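Local coordinates for putative endonuclease/exonuclease/phosphatase family protein (PDB 3MPR) that probably acts as a metal-dependent nuclease or related hydrolase of the DNase I-like endonuclease/exonuclease/phosphatase family, at residues Glu51-Gln56 with Lys80-Ala85; Ile70-Asp75 with Pro119-Trp124. All coordinates share one frame; numbering follows the deposited sequence.

Interaction 1: residues Glu51-Gln56 with Lys80-Ala85; sequences ECFLHQ and KGEHSA
His83 turns its CG anti to its own carbonyl carbon (chi1 -65°), and with chi2 at 66° the ring brings ND1 to the carbonyl oxygen of Cys52. That oxygen is gripped twice by the same residue: His83 ND1 and His83 N each lie 2.9 Å from Cys52 O, approaching from opposite faces of the carbonyl plane. The ring edge thereby holds the peptide just ahead of helix 54-63, and CE1 continues to Leu54 N at 3.6 Å. An alanine in place of His83 would probably leave Cys52 O with the backbone N-H alone of this pair and open a gap beside Leu54. A water joins Leu54 N to Gly81 O, and this oxygen also lies 3.6 Å from Phe53 CD1. Further along, the Glu51 and Glu82 side chains run side by side, pointing the same way, their carboxylate planes nearly parallel, 16° apart. Glu51 OE1 lies 4.3 Å from Glu82 OE2, a closeness of like charges probably eased by the salt bridge of Glu51 OE1 to Arg15 and its hydrogen bond from Asn16 N. Glu51, just after strand 46-50, binds magnesium in this protein, although this chain carries no metal in the model, and the arrangement belongs to the metal site of the DNase I-like fold.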
loop_
_atom_site.group_PDB
_atom_site.type_symbol
_atom_site.label_atom_id
_atom_site.label_comp_id
_atom_site.label_asym_id
_atom_site.label_seq_id
_atom_site.Cartn_x
_atom_site.Cartn_y
_atom_site.Cartn_z
ATOM N N GLU A 51 12.579 -18.074 4.055
ATOM C CA GLU A 51 12.640 -19.073 2.981
ATOM C C GLU A 51 13.632 -18.851 1.848
ATOM O O GLU A 51 13.723 -19.682 0.949
ATOM C CB GLU A 51 11.255 -19.368 2.400
ATOM C CG GLU A 51 10.329 -20.062 3.374
ATOM C CD GLU A 51 9.150 -20.756 2.704
ATOM O OE1 GLU A 51 9.276 -21.187 1.531
ATOM O OE2 GLU A 51 8.104 -20.898 3.373
ATOM N N CYS A 52 14.374 -17.754 1.861
ATOM C CA CYS A 52 15.278 -17.500 0.741
ATOM C C CYS A 52 16.538 -18.361 0.774
ATOM O O CYS A 52 17.230 -18.418 1.778
ATOM C CB CYS A 52 15.710 -16.041 0.724
ATOM S SG CYS A 52 14.409 -14.920 0.178
ATOM N N PHE A 53 16.853 -18.985 -0.351
ATOM C CA PHE A 53 18.173 -19.555 -0.526
ATOM C C PHE A 53 19.102 -18.403 -0.877
ATOM O O PHE A 53 18.646 -17.317 -1.219
ATOM C CB PHE A 53 18.157 -20.617 -1.630
ATOM C CG PHE A 53 17.389 -21.850 -1.271
ATOM C CD1 PHE A 53 17.858 -22.711 -0.298
ATOM C CD2 PHE A 53 16.213 -22.165 -1.930
ATOM C CE1 PHE A 53 17.158 -23.854 0.033
ATOM C CE2 PHE A 53 15.505 -23.304 -1.601
ATOM C CZ PHE A 53 15.979 -24.151 -0.618
ATOM N N LEU A 54 20.408 -18.617 -0.787
ATOM C CA LEU A 54 21.331 -17.520 -1.025
ATOM C C LEU A 54 21.137 -16.881 -2.402
ATOM O O LEU A 54 21.244 -15.669 -2.540
ATOM C CB LEU A 54 22.787 -17.984 -0.852
ATOM C CG LEU A 54 23.874 -16.940 -1.121
ATOM C CD1 LEU A 54 23.731 -15.739 -0.197
ATOM C CD2 LEU A 54 25.271 -17.555 -0.996
ATOM N N HIS A 55 20.864 -17.681 -3.428
ATOM C CA HIS A 55 20.710 -17.096 -4.753
ATOM C C HIS A 55 19.538 -16.114 -4.809
ATOM O O HIS A 55 19.620 -15.083 -5.475
ATOM C CB HIS A 55 20.643 -18.155 -5.864
ATOM C CG HIS A 55 19.346 -18.902 -5.941
ATOM N ND1 HIS A 55 19.107 -20.058 -5.232
ATOM C CD2 HIS A 55 18.246 -18.696 -6.701
ATOM C CE1 HIS A 55 17.904 -20.517 -5.528
ATOM N NE2 HIS A 55 17.360 -19.707 -6.419
ATOM N N GLN A 56 18.468 -16.425 -4.081
ATOM C CA GLN A 56 17.318 -15.531 -3.984
ATOM C C GLN A 56 17.661 -14.230 -3.249
ATOM O O GLN A 56 17.150 -13.159 -3.587
ATOM C CB GLN A 56 16.182 -16.236 -3.250
ATOM C CG GLN A 56 15.613 -17.437 -3.982
ATOM C CD GLN A 56 14.497 -18.068 -3.204
ATOM O OE1 GLN A 56 13.364 -17.580 -3.215
ATOM N NE2 GLN A 56 14.806 -19.140 -2.497
ATOM N N LYS A 80 24.401 -22.510 2.960
ATOM C CA LYS A 80 23.460 -23.581 2.643
ATOM C C LYS A 80 22.121 -23.478 3.359
ATOM O O LYS A 80 22.069 -23.220 4.555
ATOM C CB LYS A 80 24.081 -24.952 2.932
ATOM C CG LYS A 80 25.113 -25.381 1.896
ATOM C CD LYS A 80 25.579 -26.811 2.124
ATOM C CE LYS A 80 26.526 -27.257 1.013
ATOM N NZ LYS A 80 27.652 -26.298 0.817
ATOM N N GLY A 81 21.043 -23.708 2.618
ATOM C CA GLY A 81 19.711 -23.773 3.192
ATOM C C GLY A 81 18.948 -22.457 3.141
ATOM O O GLY A 81 19.441 -21.452 2.627
ATOM N N GLU A 82 17.736 -22.467 3.683
ATOM C CA GLU A 82 16.922 -21.254 3.740
ATOM C C GLU A 82 17.482 -20.296 4.780
ATOM O O GLU A 82 18.156 -20.720 5.714
ATOM C CB GLU A 82 15.487 -21.608 4.098
ATOM C CG GLU A 82 14.843 -22.551 3.090
ATOM C CD GLU A 82 13.371 -22.757 3.358
ATOM O OE1 GLU A 82 12.849 -22.170 4.337
ATOM O OE2 GLU A 82 12.741 -23.506 2.593
ATOM N N HIS A 83 17.204 -19.008 4.601
ATOM C CA HIS A 83 17.652 -17.975 5.530
ATOM C C HIS A 83 16.457 -17.330 6.219
ATOM O O HIS A 83 15.318 -17.386 5.721
ATOM C CB HIS A 83 18.405 -16.862 4.790
ATOM C CG HIS A 83 19.698 -17.297 4.160
ATOM N ND1 HIS A 83 19.756 -18.194 3.116
ATOM C CD2 HIS A 83 20.979 -16.925 4.405
ATOM C CE1 HIS A 83 21.017 -18.370 2.758
ATOM N NE2 HIS A 83 21.778 -17.603 3.517
ATOM N N SER A 84 16.738 -16.716 7.365
ATOM C CA SER A 84 15.850 -15.737 7.977
ATOM C C SER A 84 16.488 -14.365 7.777
ATOM O O SER A 84 16.730 -13.626 8.735
ATOM C CB SER A 84 15.684 -16.041 9.466
ATOM O OG SER A 84 15.024 -17.291 9.640
ATOM N N ALA A 85 16.778 -14.025 6.526
ATOM C CA ALA A 85 17.565 -12.830 6.256
ATOM C C ALA A 85 16.807 -11.541 6.561
ATOM O O ALA A 85 15.617 -11.440 6.278
ATOM C CB ALA A 85 18.050 -12.830 4.826
HETATM O O HOH W 1 12.971 -19.948 6.169
HETATM O O HOH W 2 15.179 -15.347 3.849
HETATM O O HOH W 3 21.329 -20.981 0.655
#

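Interaction 2: residues Ile70-Asp75 with Pro119-Trp124; sequences IGVGRD and PRICSW
Ser123 OG receives a hydrogen bond from a water 2.7 Å away that also donates to Val72 O at 2.8 Å, so a single solvent molecule ties the loop to the strand. The same hydroxyl is hydrogen-bonded to Asp100 OD2, which also accepts from Val72 N, giving the two segments a shared partner on strand 93-102. Ser123 OG also lies 3.6 Å from Gly71 CA, close enough that a CB on Gly71 would crowd it. Beside this polar link, Val72 CG2 meets Ile121 CD1 at 3.5 Å, the two side chains crossing at about a right angle, while the other branch of the isoleucine, CG2, rests against Arg74 CB.

Arg74 starts with CG between its backbone N and carbonyl carbon (chi1 75°) and then runs extended to NE. Its CD passes 3.4 Å from Pro119 O, and this carbonyl lies over one face of the guanidinium without a hydrogen-bonding partner. Beyond it, Arg74 and Arg120 point the same way with their guanidinium planes 78° apart. NH1 of Arg74 and NH1 of Arg120 approach to 3.3 Å as two donors of like charge, a closeness probably eased by the salt bridge of Arg120 NE to Asp144. One water takes a bond from Arg74 NH1 and from Ile121 N. With no direct hydrogen bond between the segments, which run nearly antiparallel, the contact packs the loop after strand 67-70 of one sheet against strand 121-129 of the other, within the two-sheet core characteristic of the DNase I-like fold.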
loop_
_atom_site.group_PDB
_atom_site.type_symbol
_atom_site.label_atom_id
_atom_site.label_comp_id
_atom_site.label_asym_id
_atom_site.label_seq_id
_atom_site.Cartn_x
_atom_site.Cartn_y
_atom_site.Cartn_z
ATOM N N ILE A 70 21.450 -9.188 6.191
ATOM C CA ILE A 70 22.268 -9.975 7.100
ATOM C C ILE A 70 21.531 -11.271 7.366
ATOM O O ILE A 70 20.318 -11.344 7.167
ATOM C CB ILE A 70 22.501 -9.251 8.423
ATOM C CG1 ILE A 70 21.168 -8.842 9.049
ATOM C CG2 ILE A 70 23.381 -8.009 8.215
ATOM C CD1 ILE A 70 21.321 -8.168 10.402
ATOM N N GLY A 71 22.259 -12.297 7.799
ATOM C CA GLY A 71 21.639 -13.561 8.157
ATOM C C GLY A 71 22.254 -14.709 7.383
ATOM O O GLY A 71 22.437 -14.604 6.172
ATOM N N VAL A 72 22.564 -15.804 8.072
ATOM C CA VAL A 72 23.238 -16.936 7.437
ATOM C C VAL A 72 22.303 -18.099 7.131
ATOM O O VAL A 72 21.173 -18.144 7.608
ATOM C CB VAL A 72 24.411 -17.455 8.294
ATOM C CG1 VAL A 72 25.366 -16.318 8.641
ATOM C CG2 VAL A 72 23.882 -18.138 9.551
ATOM N N GLY A 73 22.786 -19.043 6.325
ATOM C CA GLY A 73 22.015 -20.217 5.950
ATOM C C GLY A 73 21.756 -21.128 7.127
ATOM O O GLY A 73 22.661 -21.390 7.926
ATOM N N ARG A 74 20.527 -21.626 7.242
ATOM C CA ARG A 74 20.151 -22.417 8.415
ATOM C C ARG A 74 20.711 -23.838 8.428
ATOM O O ARG A 74 20.700 -24.481 9.468
ATOM C CB ARG A 74 18.626 -22.472 8.589
ATOM C CG ARG A 74 17.889 -23.398 7.612
ATOM C CD ARG A 74 16.387 -23.242 7.800
ATOM N NE ARG A 74 15.593 -24.138 6.964
ATOM C CZ ARG A 74 14.262 -24.132 6.931
ATOM N NH1 ARG A 74 13.577 -23.278 7.684
ATOM N NH2 ARG A 74 13.615 -24.976 6.144
ATOM N N ASP A 75 21.177 -24.334 7.281
ATOM C CA ASP A 75 21.686 -25.710 7.201
ATOM C C ASP A 75 23.082 -25.857 7.801
ATOM O O ASP A 75 23.368 -26.815 8.530
ATOM C CB ASP A 75 21.712 -26.201 5.745
ATOM C CG ASP A 75 20.338 -26.572 5.224
ATOM O OD1 ASP A 75 19.340 -26.403 5.957
ATOM O OD2 ASP A 75 20.259 -27.024 4.064
ATOM N N PRO A 119 16.089 -27.987 11.094
ATOM C CA PRO A 119 16.761 -26.911 11.835
ATOM C C PRO A 119 16.107 -25.586 11.487
ATOM O O PRO A 119 15.636 -25.404 10.367
ATOM C CB PRO A 119 18.191 -26.941 11.297
ATOM C CG PRO A 119 18.053 -27.556 9.915
ATOM C CD PRO A 119 16.964 -28.588 10.069
ATOM N N ARG A 120 16.064 -24.678 12.448
ATOM C CA ARG A 120 15.373 -23.401 12.272
ATOM C C ARG A 120 16.269 -22.329 12.857
ATOM O O ARG A 120 16.834 -22.506 13.934
ATOM C CB ARG A 120 14.027 -23.421 12.997
ATOM C CG ARG A 120 13.117 -24.571 12.574
ATOM C CD ARG A 120 12.572 -24.369 11.167
ATOM N NE ARG A 120 11.663 -25.443 10.776
ATOM C CZ ARG A 120 10.817 -25.378 9.750
ATOM N NH1 ARG A 120 10.760 -24.289 8.996
ATOM N NH2 ARG A 120 10.022 -26.410 9.477
ATOM N N ILE A 121 16.410 -21.219 12.149
ATOM C CA ILE A 121 17.377 -20.212 12.537
ATOM C C ILE A 121 16.689 -18.880 12.806
ATOM O O ILE A 121 15.709 -18.528 12.144
ATOM C CB ILE A 121 18.485 -20.066 11.456
ATOM C CG1 ILE A 121 19.722 -19.349 12.018
ATOM C CG2 ILE A 121 17.953 -19.348 10.204
ATOM C CD1 ILE A 121 20.874 -19.238 11.025
ATOM N N CYS A 122 17.182 -18.170 13.815
ATOM C CA CYS A 122 16.779 -16.802 14.078
ATOM C C CYS A 122 17.993 -15.922 13.821
ATOM O O CYS A 122 19.066 -16.157 14.385
ATOM C CB CYS A 122 16.300 -16.646 15.525
ATOM S SG CYS A 122 15.910 -14.949 15.968
ATOM N N SER A 123 17.838 -14.943 12.932
ATOM C CA SER A 123 18.896 -13.986 12.653
ATOM C C SER A 123 18.503 -12.636 13.238
ATOM O O SER A 123 17.324 -12.290 13.298
ATOM C CB SER A 123 19.135 -13.849 11.145
ATOM O OG SER A 123 19.515 -15.087 10.578
ATOM N N TRP A 124 19.493 -11.863 13.662
ATOM C CA TRP A 124 19.195 -10.616 14.331
ATOM C C TRP A 124 20.262 -9.589 14.033
ATOM O O TRP A 124 21.381 -9.920 13.608
ATOM C CB TRP A 124 19.077 -10.849 15.847
ATOM C CG TRP A 124 20.367 -11.386 16.444
ATOM C CD1 TRP A 124 20.742 -12.692 16.560
ATOM C CD2 TRP A 124 21.451 -10.606 16.954
ATOM N NE1 TRP A 124 22.001 -12.775 17.129
ATOM C CE2 TRP A 124 22.447 -11.503 17.388
ATOM C CE3 TRP A 124 21.666 -9.231 17.106
ATOM C CZ2 TRP A 124 23.650 -11.068 17.944
ATOM C CZ3 TRP A 124 22.849 -8.798 17.663
ATOM C CH2 TRP A 124 23.835 -9.714 18.074
HETATM O O HOH W 4 19.306 -16.155 8.134
HETATM O O HOH W 5 14.314 -21.394 9.769
HETATM O O HOH W 6 10.995 -24.077 5.800
#

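Overall arrangement
Interactions 1 and 2 lie side by side, their centres about 8 Å apart, and their segments alternate along the chain. The loop between strands 67-70 and 86-89 supplies one segment to each, 80-85 and 70-75, and these touch: Lys80 O is 3.1 Å from Asp75 N in a probable hydrogen bond, and His83 CD2 packs 3.3 Å from Gly71 O. Ser84 OG also reaches Ile121 O at 2.9 Å, a probable hydrogen bond from interaction 1 to the strand of interaction 2. Near the metal site, the side chain of Arg74 comes to about 6 Å from that of Glu51, and Arg74 NH2 forms a long, weak ion pair with Glu82 OE1.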